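Local coordinates for protein putative rubredoxin reductase (Rhodopseudomonas palustris, PDB 3FG2) that probably passes electrons from NADH through its bound FAD to a ferredoxin, as the reductase component of the CYP199A2 cytochrome P450 system, at residues 80-83 with 88-91; 143-148 with 155-160; 215-220 with 231-236; 255-258 with 264-267; 354-359 with 364-369. One frame throughout, in Å; residues are numbered along the deposited sequence.

Interaction 1: residues 80-83 with 88-91; sequences VSID and KLLL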
loop_
_atom_site.group_PDB
_atom_site.type_symbol
_atom_site.label_atom_id
_atom_site.label_comp_id
_atom_site.label_asym_id
_atom_site.label_seq_id
_atom_site.Cartn_x
_atom_site.Cartn_y
_atom_site.Cartn_z
ATOM N N VAL A 80 10.816 -11.097 -17.356
ATOM C CA VAL A 80 12.118 -11.287 -16.735
ATOM C C VAL A 80 13.178 -10.373 -17.339
ATOM O O VAL A 80 14.203 -10.104 -16.715
ATOM C CB VAL A 80 12.592 -12.739 -16.892
ATOM C CG1 VAL A 80 11.656 -13.673 -16.141
ATOM C CG2 VAL A 80 12.625 -13.114 -18.365
ATOM N N SER A 81 12.921 -9.895 -18.552
ATOM C CA SER A 81 13.863 -9.029 -19.247
ATOM C C SER A 81 13.169 -8.078 -20.216
ATOM O O SER A 81 12.070 -8.354 -20.692
ATOM C CB SER A 81 14.872 -9.887 -20.015
ATOM O OG SER A 81 15.743 -9.080 -20.790
ATOM N N ILE A 82 13.817 -6.959 -20.508
ATOM C CA ILE A 82 13.259 -5.982 -21.433
ATOM C C ILE A 82 14.262 -5.577 -22.516
ATOM O O ILE A 82 15.350 -5.074 -22.213
ATOM C CB ILE A 82 12.821 -4.704 -20.703
ATOM C CG1 ILE A 82 11.754 -5.035 -19.661
ATOM C CG2 ILE A 82 12.290 -3.694 -21.712
ATOM C CD1 ILE A 82 11.374 -3.857 -18.809
ATOM N N ASP A 83 13.891 -5.798 -23.777
ATOM C CA ASP A 83 14.753 -5.436 -24.900
ATOM C C ASP A 83 14.253 -4.102 -25.428
ATOM O O ASP A 83 13.435 -4.055 -26.343
ATOM C CB ASP A 83 14.669 -6.485 -26.013
ATOM C CG ASP A 83 15.664 -6.225 -27.140
ATOM O OD1 ASP A 83 16.193 -5.093 -27.233
ATOM O OD2 ASP A 83 15.910 -7.153 -27.939
ATOM N N LYS A 88 10.937 -5.370 -27.312
ATOM C CA LYS A 88 10.375 -6.684 -27.047
ATOM C C LYS A 88 10.419 -6.992 -25.556
ATOM O O LYS A 88 11.373 -6.638 -24.858
ATOM C CB LYS A 88 11.147 -7.752 -27.824
ATOM C CG LYS A 88 10.928 -7.697 -29.329
ATOM C CD LYS A 88 12.101 -8.310 -30.089
ATOM C CE LYS A 88 12.367 -9.751 -29.679
ATOM N NZ LYS A 88 13.561 -10.306 -30.386
ATOM N N LEU A 89 9.366 -7.651 -25.085
ATOM C CA LEU A 89 9.218 -8.025 -23.688
ATOM C C LEU A 89 9.519 -9.517 -23.593
ATOM O O LEU A 89 8.836 -10.341 -24.198
ATOM C CB LEU A 89 7.781 -7.726 -23.231
ATOM C CG LEU A 89 7.391 -7.623 -21.752
ATOM C CD1 LEU A 89 7.561 -8.961 -21.067
ATOM C CD2 LEU A 89 8.232 -6.558 -21.080
ATOM N N LEU A 90 10.553 -9.845 -22.830
ATOM C CA LEU A 90 10.993 -11.223 -22.651
ATOM C C LEU A 90 10.361 -11.845 -21.403
ATOM O O LEU A 90 10.707 -11.481 -20.283
ATOM C CB LEU A 90 12.519 -11.230 -22.534
ATOM C CG LEU A 90 13.329 -12.494 -22.829
ATOM C CD1 LEU A 90 14.799 -12.103 -22.940
ATOM C CD2 LEU A 90 13.121 -13.547 -21.744
ATOM N N LEU A 91 9.435 -12.778 -21.598
ATOM C CA LEU A 91 8.776 -13.434 -20.472
ATOM C C LEU A 91 9.642 -14.561 -19.924
ATOM O O LEU A 91 10.707 -14.858 -20.466
ATOM C CB LEU A 91 7.420 -14.014 -20.894
ATOM C CG LEU A 91 6.332 -13.106 -21.466
ATOM C CD1 LEU A 91 5.046 -13.916 -21.599
ATOM C CD2 LEU A 91 6.110 -11.911 -20.560
HETATM O O HOH W 1 15.745 -8.649 -30.804
#
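Val80 and Ser81 both stand opposite Leu90, a classic beta bulge, and Leu90 O accepts from both their amides. Val80 N reaches Leu90 O at 3.0 Å in an almost straight bond (175° at the hydrogen), while Ser81 N lies 3.2 Å from Leu90 O and in its carbonyl plane. Leu90 N repays the pair by donating to Ser81 O at 3.0 Å. Two residues further on, the hydrogen-bonded pair Asp83 and Lys88 exchanges both backbone bonds, Asp83 N to Lys88 O measuring 2.9 Å. The charged ends of this pair do not meet directly. A water bridges them, accepting from Lys88 NZ at 2.8 Å and donating to Asp83 OD2 at 3.2 Å, whereas Asp83 OD1 takes the amide of Gly86 in the turn. On the same face, Leu90 has CG opposite its backbone N (chi1 -158°), which carries CD1 across Ser81 to lie 3.7 Å from Ser81 CB. Ile82 CG1 and Leu89 CD2 meet on the other, buried face. There both residues pack on Leu102 of strand 101-104, and Leu89 also touches Ile32 of strand 29-32, while its backbone bonds to Ile97 add strand 96-98 to the hairpin.

Interaction 2: residues 143-148 with 155-160; sequences KHVVVI and LEFAAT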
loop_
_atom_site.group_PDB
_atom_site.type_symbol
_atom_site.label_atom_id
_atom_site.label_comp_id
_atom_site.label_asym_id
_atom_site.label_seq_id
_atom_site.Cartn_x
_atom_site.Cartn_y
_atom_site.Cartn_z
ATOM N N LYS A 143 -1.221 -20.125 19.299
ATOM C CA LYS A 143 -1.625 -19.464 20.531
ATOM C C LYS A 143 -1.023 -18.087 20.751
ATOM O O LYS A 143 -1.621 -17.246 21.418
ATOM C CB LYS A 143 -1.220 -20.316 21.734
ATOM C CG LYS A 143 -1.686 -21.755 21.718
ATOM C CD LYS A 143 -3.106 -21.884 22.224
ATOM C CE LYS A 143 -3.343 -23.289 22.754
ATOM N NZ LYS A 143 -2.386 -23.618 23.866
ATOM N N HIS A 144 0.156 -17.848 20.191
ATOM C CA HIS A 144 0.844 -16.593 20.458
ATOM C C HIS A 144 1.653 -16.080 19.268
ATOM O O HIS A 144 2.623 -16.715 18.851
ATOM C CB HIS A 144 1.765 -16.835 21.654
ATOM C CG HIS A 144 2.260 -15.592 22.314
ATOM N ND1 HIS A 144 1.914 -14.331 21.883
ATOM C CD2 HIS A 144 3.053 -15.418 23.397
ATOM C CE1 HIS A 144 2.473 -13.433 22.675
ATOM N NE2 HIS A 144 3.168 -14.067 23.601
ATOM N N VAL A 145 1.267 -14.926 18.729
ATOM C CA VAL A 145 1.989 -14.364 17.591
ATOM C C VAL A 145 2.688 -13.040 17.913
ATOM O O VAL A 145 2.131 -12.176 18.600
ATOM C CB VAL A 145 1.042 -14.125 16.383
ATOM C CG1 VAL A 145 -0.088 -13.190 16.775
ATOM C CG2 VAL A 145 1.823 -13.532 15.225
ATOM N N VAL A 146 3.918 -12.889 17.433
ATOM C CA VAL A 146 4.640 -11.639 17.626
ATOM C C VAL A 146 4.595 -10.934 16.280
ATOM O O VAL A 146 4.991 -11.506 15.266
ATOM C CB VAL A 146 6.130 -11.847 18.010
ATOM C CG1 VAL A 146 6.881 -10.519 17.905
ATOM C CG2 VAL A 146 6.242 -12.366 19.432
ATOM N N VAL A 147 4.099 -9.701 16.271
ATOM C CA VAL A 147 4.020 -8.926 15.039
ATOM C C VAL A 147 5.175 -7.923 15.007
ATOM O O VAL A 147 5.249 -7.024 15.847
ATOM C CB VAL A 147 2.685 -8.162 14.952
ATOM C CG1 VAL A 147 2.657 -7.283 13.709
ATOM C CG2 VAL A 147 1.535 -9.153 14.930
ATOM N N ILE A 148 6.079 -8.090 14.046
ATOM C CA ILE A 148 7.222 -7.194 13.911
ATOM C C ILE A 148 6.887 -6.167 12.842
ATOM O O ILE A 148 6.768 -6.507 11.667
ATOM C CB ILE A 148 8.507 -7.949 13.471
ATOM C CG1 ILE A 148 8.767 -9.142 14.400
ATOM C CG2 ILE A 148 9.693 -6.988 13.476
ATOM C CD1 ILE A 148 9.956 -10.020 13.992
ATOM N N LEU A 155 -0.840 -3.748 12.225
ATOM C CA LEU A 155 -1.871 -3.480 13.221
ATOM C C LEU A 155 -3.234 -3.995 12.790
ATOM O O LEU A 155 -4.011 -4.472 13.618
ATOM C CB LEU A 155 -1.944 -1.983 13.528
ATOM C CG LEU A 155 -0.682 -1.403 14.197
ATOM C CD1 LEU A 155 -0.871 0.085 14.465
ATOM C CD2 LEU A 155 -0.406 -2.133 15.506
ATOM N N GLU A 156 -3.533 -3.897 11.499
ATOM C CA GLU A 156 -4.804 -4.390 11.008
ATOM C C GLU A 156 -4.837 -5.889 11.304
ATOM O O GLU A 156 -5.871 -6.430 11.693
ATOM C CB GLU A 156 -4.941 -4.116 9.505
ATOM C CG GLU A 156 -4.898 -2.627 9.158
ATOM C CD GLU A 156 -5.187 -2.327 7.695
ATOM O OE1 GLU A 156 -5.033 -3.232 6.845
ATOM O OE2 GLU A 156 -5.560 -1.173 7.393
ATOM N N PHE A 157 -3.692 -6.550 11.148
ATOM C CA PHE A 157 -3.599 -7.980 11.423
ATOM C C PHE A 157 -3.689 -8.239 12.924
ATOM O O PHE A 157 -4.480 -9.065 13.378
ATOM C CB PHE A 157 -2.275 -8.561 10.908
ATOM C CG PHE A 157 -1.967 -9.924 11.464
ATOM C CD1 PHE A 157 -2.663 -11.045 11.023
ATOM C CD2 PHE A 157 -1.035 -10.077 12.492
ATOM C CE1 PHE A 157 -2.442 -12.294 11.596
ATOM C CE2 PHE A 157 -0.806 -11.318 13.073
ATOM C CZ PHE A 157 -1.513 -12.432 12.627
ATOM N N ALA A 158 -2.872 -7.526 13.690
ATOM C CA ALA A 158 -2.838 -7.694 15.136
ATOM C C ALA A 158 -4.210 -7.669 15.805
ATOM O O ALA A 158 -4.488 -8.476 16.688
ATOM C CB ALA A 158 -1.952 -6.636 15.756
ATOM N N ALA A 159 -5.060 -6.735 15.403
ATOM C CA ALA A 159 -6.381 -6.643 15.999
ATOM C C ALA A 159 -7.181 -7.911 15.708
ATOM O O ALA A 159 -7.836 -8.465 16.592
ATOM C CB ALA A 159 -7.112 -5.419 15.468
ATOM N N THR A 160 -7.114 -8.381 14.472
ATOM C CA THR A 160 -7.846 -9.574 14.105
ATOM C C THR A 160 -7.317 -10.819 14.808
ATOM O O THR A 160 -8.100 -11.631 15.301
ATOM C CB THR A 160 -7.836 -9.764 12.586
ATOM O OG1 THR A 160 -8.622 -8.725 11.992
ATOM C CG2 THR A 160 -8.419 -11.130 12.199
#
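Val147 and Ala158 mark the closest CA-CA approach, at 7.0 Å. Strand 144-148 and helix segment 155-160 run nearly antiparallel, at 165° between their N-to-C directions, and their axes come within 9.4 Å, a spacing bridged by side chains alone. Phe157 does most of the bridging. Its CG is turned opposite the backbone N (chi1 165°), which carries the ring from the helix toward the strand edge-first. Val147 CG2 sits at that edge, in the ring plane, 3.7 Å from Phe157 CD2 and equally near CE2. This is the first half of a beta-alpha-beta unit completed by strand 167-171; the turn and the first part of the helix carry a GxGxxG pattern of the Rossmann type, consistent with a dinucleotide-binding fold, and Val147 touches residues of that pattern. Val145 lies two residues earlier on the same face of the strand; its side chain and that of Phe157 meet from opposite directions, Val145 CG2 lying 4.1 Å from Phe157 CE2 near the plane of the ring. Ala158 CB adds a looser touch, 4.4 Å from Val147 CG2, and also packs on Val168. Phe157 further meets Val234 of strand 232-235, and the adjoining Glu156 turns elsewhere, its OE1 salt-bridged to Lys47, an FAD-binding residue.

Interaction 3: residues 215-220 with 231-236; sequences DRVTGV and DLVVVG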
loop_
_atom_site.group_PDB
_atom_site.type_symbol
_atom_site.label_atom_id
_atom_site.label_comp_id
_atom_site.label_asym_id
_atom_site.label_seq_id
_atom_site.Cartn_x
_atom_site.Cartn_y
_atom_site.Cartn_z
ATOM N N ASP A 215 12.845 -26.847 14.668
ATOM C CA ASP A 215 12.585 -25.902 13.592
ATOM C C ASP A 215 11.247 -25.247 13.886
ATOM O O ASP A 215 10.563 -24.738 12.993
ATOM C CB ASP A 215 12.576 -26.597 12.233
ATOM C CG ASP A 215 13.980 -26.797 11.682
ATOM O OD1 ASP A 215 14.742 -25.804 11.619
ATOM O OD2 ASP A 215 14.326 -27.941 11.312
ATOM N N ARG A 216 10.903 -25.265 15.170
ATOM C CA ARG A 216 9.670 -24.685 15.669
ATOM C C ARG A 216 9.970 -23.360 16.343
ATOM O O ARG A 216 10.743 -23.312 17.297
ATOM C CB ARG A 216 9.025 -25.618 16.693
ATOM C CG ARG A 216 8.535 -26.931 16.132
ATOM C CD ARG A 216 7.900 -27.770 17.228
ATOM N NE ARG A 216 8.890 -28.477 18.037
ATOM C CZ ARG A 216 9.655 -29.464 17.579
ATOM N NH1 ARG A 216 10.528 -30.058 18.380
ATOM N NH2 ARG A 216 9.546 -29.861 16.314
ATOM N N VAL A 217 9.367 -22.288 15.847
ATOM C CA VAL A 217 9.567 -20.972 16.440
ATOM C C VAL A 217 9.131 -21.018 17.904
ATOM O O VAL A 217 8.112 -21.623 18.222
ATOM C CB VAL A 217 8.711 -19.898 15.720
ATOM C CG1 VAL A 217 8.767 -18.599 16.487
ATOM C CG2 VAL A 217 9.194 -19.701 14.293
ATOM N N THR A 218 9.893 -20.400 18.798
ATOM C CA THR A 218 9.506 -20.380 20.207
ATOM C C THR A 218 9.538 -18.968 20.779
ATOM O O THR A 218 9.151 -18.750 21.923
ATOM C CB THR A 218 10.406 -21.282 21.097
ATOM O OG1 THR A 218 11.780 -20.916 20.929
ATOM C CG2 THR A 218 10.206 -22.747 20.754
ATOM N N GLY A 219 10.000 -18.011 19.985
ATOM C CA GLY A 219 10.051 -16.644 20.465
ATOM C C GLY A 219 10.856 -15.719 19.581
ATOM O O GLY A 219 11.530 -16.156 18.646
ATOM N N VAL A 220 10.775 -14.426 19.867
ATOM C CA VAL A 220 11.518 -13.433 19.101
ATOM C C VAL A 220 12.470 -12.692 20.037
ATOM O O VAL A 220 12.049 -12.084 21.024
ATOM C CB VAL A 220 10.566 -12.419 18.409
ATOM C CG1 VAL A 220 11.378 -11.351 17.681
ATOM C CG2 VAL A 220 9.670 -13.151 17.420
ATOM N N ASP A 231 4.653 -18.697 19.124
ATOM C CA ASP A 231 4.717 -19.861 18.246
ATOM C C ASP A 231 4.436 -19.443 16.812
ATOM O O ASP A 231 4.387 -20.279 15.915
ATOM C CB ASP A 231 3.736 -20.954 18.692
ATOM C CG ASP A 231 2.301 -20.482 18.721
ATOM O OD1 ASP A 231 1.437 -21.275 19.136
ATOM O OD2 ASP A 231 2.029 -19.327 18.331
ATOM N N LEU A 232 4.270 -18.139 16.607
ATOM C CA LEU A 232 4.014 -17.587 15.285
ATOM C C LEU A 232 4.560 -16.158 15.154
ATOM O O LEU A 232 4.420 -15.334 16.066
ATOM C CB LEU A 232 2.509 -17.595 14.993
ATOM C CG LEU A 232 2.028 -17.076 13.630
ATOM C CD1 LEU A 232 2.579 -17.943 12.511
ATOM C CD2 LEU A 232 0.510 -17.084 13.593
ATOM N N VAL A 233 5.182 -15.870 14.015
ATOM C CA VAL A 233 5.728 -14.544 13.756
ATOM C C VAL A 233 5.219 -13.995 12.426
ATOM O O VAL A 233 5.237 -14.685 11.402
ATOM C CB VAL A 233 7.278 -14.558 13.697
ATOM C CG1 VAL A 233 7.809 -13.135 13.445
ATOM C CG2 VAL A 233 7.848 -15.120 14.996
ATOM N N VAL A 234 4.759 -12.750 12.452
ATOM C CA VAL A 234 4.287 -12.082 11.245
ATOM C C VAL A 234 5.175 -10.850 11.096
ATOM O O VAL A 234 5.237 -10.006 11.990
ATOM C CB VAL A 234 2.807 -11.661 11.380
ATOM C CG1 VAL A 234 2.370 -10.881 10.149
ATOM C CG2 VAL A 234 1.934 -12.901 11.551
ATOM N N VAL A 235 5.887 -10.751 9.983
ATOM C CA VAL A 235 6.773 -9.611 9.809
ATOM C C VAL A 235 6.344 -8.659 8.711
ATOM O O VAL A 235 5.957 -9.066 7.613
ATOM C CB VAL A 235 8.255 -10.056 9.570
ATOM C CG1 VAL A 235 8.375 -11.564 9.666
ATOM C CG2 VAL A 235 8.761 -9.554 8.234
ATOM N N GLY A 236 6.407 -7.376 9.045
ATOM C CA GLY A 236 6.047 -6.328 8.117
ATOM C C GLY A 236 7.009 -5.185 8.340
ATOM O O GLY A 236 6.622 -4.120 8.828
#
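Val233 CG2 is the methyl on which the contact turns: Val220 CG2 lies 3.6 Å from it and Val217 CG1 3.9 Å. The two valines of strand 216-222 thus share a single branch of the third, each presenting a different methyl. For Val220 and Val233 the touching CG2 stands opposite the carbonyl carbon, beside the backbone N; Val217 instead offers the branch opposite its backbone N (chi1 171°). The approach differs too, since the side chains of Val217 and Val233 cross at about a right angle, whereas those of Val220 and Val233 meet more obliquely. All three residues are buried, and the cluster extends to Ile210 of strand 207-213, which touches both Val217 and Val220.

Toward Asp231 the fit loosens and becomes partly exposed. Val217 O passes 3.8 Å from Asp231 CA, a backbone contact rather than a side-chain one, because CB of Asp231 points away from the opposing strand. Its carboxylate is occupied elsewhere: OD1 accepts from the amide of Lys143 and OD2 from that of His144, tying this end of the segment to the start of strand 144-148. Arg216 lies on the exposed side, salt-bridged to Glu213.

The touching runs 217-220 and 231-233 differ in direction by 59° and share no hydrogen bond, so here the strands pack through side chains and do not pair. Such an antiparallel excursion leading back into the strand that comes last in chain order in a parallel Rossmann-type sheet is characteristic of the nucleotide-binding domains of pyridine nucleotide-disulphide oxidoreductases.

Interaction 4: residues 255-258 with 264-267; sequences AGII and LTSD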
loop_
_atom_site.group_PDB
_atom_site.type_symbol
_atom_site.label_atom_id
_atom_site.label_comp_id
_atom_site.label_asym_id
_atom_site.label_seq_id
_atom_site.Cartn_x
_atom_site.Cartn_y
_atom_site.Cartn_z
ATOM N N ALA A 255 14.699 4.324 -5.247
ATOM C CA ALA A 255 13.672 3.701 -4.422
ATOM C C ALA A 255 12.400 3.709 -5.281
ATOM O O ALA A 255 11.397 4.326 -4.928
ATOM C CB ALA A 255 13.460 4.505 -3.151
ATOM N N GLY A 256 12.473 3.028 -6.421
ATOM C CA GLY A 256 11.367 2.957 -7.355
ATOM C C GLY A 256 11.893 3.217 -8.757
ATOM O O GLY A 256 13.053 3.609 -8.923
ATOM N N ILE A 257 11.061 2.978 -9.768
ATOM C CA ILE A 257 11.455 3.214 -11.156
ATOM C C ILE A 257 11.198 4.692 -11.448
ATOM O O ILE A 257 10.063 5.158 -11.372
ATOM C CB ILE A 257 10.621 2.353 -12.131
ATOM C CG1 ILE A 257 10.642 0.893 -11.682
ATOM C CG2 ILE A 257 11.179 2.473 -13.554
ATOM C CD1 ILE A 257 9.809 -0.031 -12.554
ATOM N N ILE A 258 12.253 5.426 -11.784
ATOM C CA ILE A 258 12.131 6.855 -12.044
ATOM C C ILE A 258 11.344 7.219 -13.299
ATOM O O ILE A 258 11.569 6.667 -14.376
ATOM C CB ILE A 258 13.525 7.524 -12.096
ATOM C CG1 ILE A 258 14.175 7.459 -10.707
ATOM C CG2 ILE A 258 13.399 8.979 -12.530
ATOM C CD1 ILE A 258 15.639 7.878 -10.686
ATOM N N LEU A 264 6.538 8.804 -17.351
ATOM C CA LEU A 264 7.332 8.214 -18.421
ATOM C C LEU A 264 8.776 8.061 -17.974
ATOM O O LEU A 264 9.328 8.955 -17.328
ATOM C CB LEU A 264 7.299 9.104 -19.669
ATOM C CG LEU A 264 6.074 9.012 -20.578
ATOM C CD1 LEU A 264 6.043 10.198 -21.538
ATOM C CD2 LEU A 264 6.117 7.693 -21.342
ATOM N N THR A 265 9.380 6.923 -18.310
ATOM C CA THR A 265 10.779 6.686 -17.967
ATOM C C THR A 265 11.614 7.464 -18.975
ATOM O O THR A 265 11.073 8.212 -19.790
ATOM C CB THR A 265 11.161 5.208 -18.097
ATOM O OG1 THR A 265 11.048 4.814 -19.472
ATOM C CG2 THR A 265 10.251 4.336 -17.223
ATOM N N SER A 266 12.930 7.293 -18.923
ATOM C CA SER A 266 13.805 7.985 -19.860
ATOM C C SER A 266 13.591 7.408 -21.260
ATOM O O SER A 266 14.030 7.981 -22.255
ATOM C CB SER A 266 15.260 7.814 -19.437
ATOM O OG SER A 266 15.574 6.441 -19.308
ATOM N N ASP A 267 12.913 6.268 -21.330
ATOM C CA ASP A 267 12.636 5.641 -22.611
ATOM C C ASP A 267 11.175 5.773 -22.990
ATOM O O ASP A 267 10.313 5.082 -22.429
ATOM C CB ASP A 267 12.983 4.146 -22.598
ATOM C CG ASP A 267 12.662 3.457 -23.938
ATOM O OD1 ASP A 267 12.662 2.210 -24.000
ATOM O OD2 ASP A 267 12.418 4.165 -24.940
#
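Thr265 OG1 is gripped by two backbone groups: the amide of Asp267 donates to it at 3.0 Å, with 148° at the hydrogen, and it is also hydrogen-bonded to the carbonyl of Ile270. The first bond, from the amide two residues on, closes an ST turn. With chi1 at 64°, OG1 lies between the backbone N and the carbonyl carbon, which directs it at its own following chain and leaves the methyl for the other segment. That methyl, Thr265 CG2, comes 3.9 Å from Ile258 O and 4.2 Å from Ile257 CG2. Ile258 O also faces Thr265 CA at 3.7 Å, so the oxygen rests against carbon atoms of Thr265 in van der Waals contact, with no hydrogen bond between the segments. A valine in its place would probably leave both the Asp267 amide and the Ile270 carbonyl without their side-chain partner and so free the turn to shift.

The evidence for a light contact is consistent: just 91 Å² is buried between the segments, and the nearest CA atoms, those of Ile258 and Thr265, are 6.1 Å apart. Ile257 finds much of its packing beyond them, on Leu104 and Ala272 of the parallel sheet, while Asp267 OD1 forms a salt bridge with Arg84. The contact thus belongs to a connection within the pyridine nucleotide-disulphide oxidoreductase fold, where strand 257-259 leads through an ST turn into strand 270-272, an edge strand of the FAD domain's parallel sheet.

Interaction 5: residues 354-359 with 364-369; sequences AFCYKA and GIESVN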
loop_
_atom_site.group_PDB
_atom_site.type_symbol
_atom_site.label_atom_id
_atom_site.label_comp_id
_atom_site.label_asym_id
_atom_site.label_seq_id
_atom_site.Cartn_x
_atom_site.Cartn_y
_atom_site.Cartn_z
ATOM N N ALA A 354 -7.147 14.889 13.208
ATOM C CA ALA A 354 -5.956 15.650 13.514
ATOM C C ALA A 354 -5.692 16.505 12.280
ATOM O O ALA A 354 -5.341 15.984 11.212
ATOM C CB ALA A 354 -4.786 14.721 13.779
ATOM N N PHE A 355 -5.898 17.814 12.410
ATOM C CA PHE A 355 -5.647 18.715 11.298
ATOM C C PHE A 355 -4.176 19.079 11.378
ATOM O O PHE A 355 -3.730 19.739 12.313
ATOM C CB PHE A 355 -6.536 19.964 11.396
ATOM C CG PHE A 355 -7.946 19.736 10.937
ATOM C CD1 PHE A 355 -8.716 18.715 11.487
ATOM C CD2 PHE A 355 -8.508 20.543 9.953
ATOM C CE1 PHE A 355 -10.022 18.499 11.064
ATOM C CE2 PHE A 355 -9.817 20.337 9.520
ATOM C CZ PHE A 355 -10.575 19.310 10.080
ATOM N N CYS A 356 -3.414 18.627 10.394
ATOM C CA CYS A 356 -1.987 18.878 10.389
ATOM C C CYS A 356 -1.620 20.071 9.536
ATOM O O CYS A 356 -2.049 20.184 8.380
ATOM C CB CYS A 356 -1.262 17.638 9.884
ATOM S SG CYS A 356 -1.848 16.145 10.681
ATOM N N TYR A 357 -0.809 20.950 10.117
ATOM C CA TYR A 357 -0.349 22.151 9.438
ATOM C C TYR A 357 1.166 22.244 9.337
ATOM O O TYR A 357 1.906 21.599 10.090
ATOM C CB TYR A 357 -0.827 23.398 10.173
ATOM C CG TYR A 357 -2.316 23.572 10.221
ATOM C CD1 TYR A 357 -3.108 22.763 11.034
ATOM C CD2 TYR A 357 -2.940 24.564 9.464
ATOM C CE1 TYR A 357 -4.482 22.935 11.097
ATOM C CE2 TYR A 357 -4.316 24.745 9.518
ATOM C CZ TYR A 357 -5.081 23.929 10.337
ATOM O OH TYR A 357 -6.441 24.120 10.406
ATOM N N LYS A 358 1.612 23.073 8.400
ATOM C CA LYS A 358 3.027 23.349 8.194
ATOM C C LYS A 358 3.091 24.792 7.707
ATOM O O LYS A 358 2.516 25.132 6.674
ATOM C CB LYS A 358 3.633 22.416 7.150
ATOM C CG LYS A 358 5.120 22.664 6.944
ATOM C CD LYS A 358 5.757 21.638 6.016
ATOM C CE LYS A 358 5.221 21.746 4.609
ATOM N NZ LYS A 358 5.902 20.784 3.694
ATOM N N ALA A 359 3.764 25.646 8.471
ATOM C CA ALA A 359 3.883 27.057 8.117
ATOM C C ALA A 359 2.516 27.726 7.967
ATOM O O ALA A 359 2.316 28.525 7.058
ATOM C CB ALA A 359 4.682 27.210 6.826
ATOM N N GLY A 364 -2.724 18.275 5.694
ATOM C CA GLY A 364 -3.381 16.982 5.703
ATOM C C GLY A 364 -4.331 16.791 6.857
ATOM O O GLY A 364 -4.245 17.504 7.861
ATOM N N ILE A 365 -5.246 15.834 6.708
ATOM C CA ILE A 365 -6.208 15.528 7.758
ATOM C C ILE A 365 -6.244 14.031 7.993
ATOM O O ILE A 365 -6.456 13.254 7.059
ATOM C CB ILE A 365 -7.638 15.940 7.400
ATOM C CG1 ILE A 365 -7.707 17.424 7.053
ATOM C CG2 ILE A 365 -8.554 15.656 8.580
ATOM C CD1 ILE A 365 -9.127 17.892 6.717
ATOM N N GLU A 366 -6.043 13.640 9.246
ATOM C CA GLU A 366 -6.060 12.243 9.656
ATOM C C GLU A 366 -7.319 12.095 10.505
ATOM O O GLU A 366 -7.374 12.590 11.631
ATOM C CB GLU A 366 -4.818 11.939 10.491
ATOM C CG GLU A 366 -3.506 12.351 9.831
ATOM C CD GLU A 366 -2.365 12.418 10.837
ATOM O OE1 GLU A 366 -2.492 13.176 11.828
ATOM O OE2 GLU A 366 -1.347 11.717 10.640
ATOM N N SER A 367 -8.323 11.422 9.959
ATOM C CA SER A 367 -9.601 11.253 10.640
ATOM C C SER A 367 -9.894 9.855 11.159
ATOM O O SER A 367 -9.821 8.890 10.411
ATOM C CB SER A 367 -10.734 11.667 9.699
ATOM O OG SER A 367 -10.500 12.951 9.149
ATOM N N VAL A 368 -10.238 9.755 12.438
ATOM C CA VAL A 368 -10.578 8.473 13.044
ATOM C C VAL A 368 -12.092 8.418 13.207
ATOM O O VAL A 368 -12.670 9.222 13.938
ATOM C CB VAL A 368 -9.928 8.301 14.431
ATOM C CG1 VAL A 368 -10.522 7.089 15.137
ATOM C CG2 VAL A 368 -8.435 8.131 14.283
ATOM N N ASN A 369 -12.725 7.468 12.526
ATOM C CA ASN A 369 -14.180 7.311 12.572
ATOM C C ASN A 369 -14.887 8.662 12.419
ATOM O O ASN A 369 -15.789 8.994 13.191
ATOM C CB ASN A 369 -14.612 6.667 13.892
ATOM C CG ASN A 369 -13.870 5.380 14.190
ATOM O OD1 ASN A 369 -13.776 4.477 13.342
ATOM N ND2 ASN A 369 -13.349 5.277 15.414
#
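Ile365 and Phe355 face each other as a non-hydrogen-bonded pair of an antiparallel beta hairpin in the reductase C-terminal region, with their CA atoms 4.8 Å apart and their side chains side by side, pointing the same way. From CB of Ile365 the CG2 branch reaches Phe355 CE1 at 4.1 Å. The other branch has CG1 opposite the carbonyl carbon (chi1 -56°) and runs extended to CD1, which ends over one face of the phenyl ring. Ile365 CD1 lies 4.1 Å from the centroid of the Phe355 ring and 25° off the normal, a CH-pi contact displaced toward the rim near CE2 and CZ. An alanine here would remove both branches and is likely to leave that ring face with a gap and Phe355 freer to turn. Phe376 of helix 371-380 packs on both residues.

The flanking pairs carry the backbone bonds. Ala354 and Glu366 exchange two, Ala354 N to Glu366 O at 2.8 Å, and Cys356 N reaches Gly364 O at 2.9 Å, whereas the return bond from Gly364 N is weak. On the face opposite the ring, the buried carboxylate of Glu366 has its OE1 hydrogen-bonded to Thr183 OG1, and the same OE1 lies 3.2 Å from Cys356 SG.

In the fold
From the N terminus, interaction 1 closes a short hairpin beside the FAD site. The chain then enters the second parallel sheet, where interaction 2 joins a strand to its following helix and interaction 3 spans the antiparallel excursion leading to strand 232-235. These two touch, at about 11 Å between centres: strands 144-148 and 232-235 are sheet neighbours, linked through Val146 N and Leu232 O. Interaction 4 returns to the first region, its centre about 17 Å from that of interaction 1 but without contact. Interaction 5 closes a hairpin in the C-terminal reductase region, about 44 Å from interaction 1, between centres. All five loops follow in series; none nests or crosses.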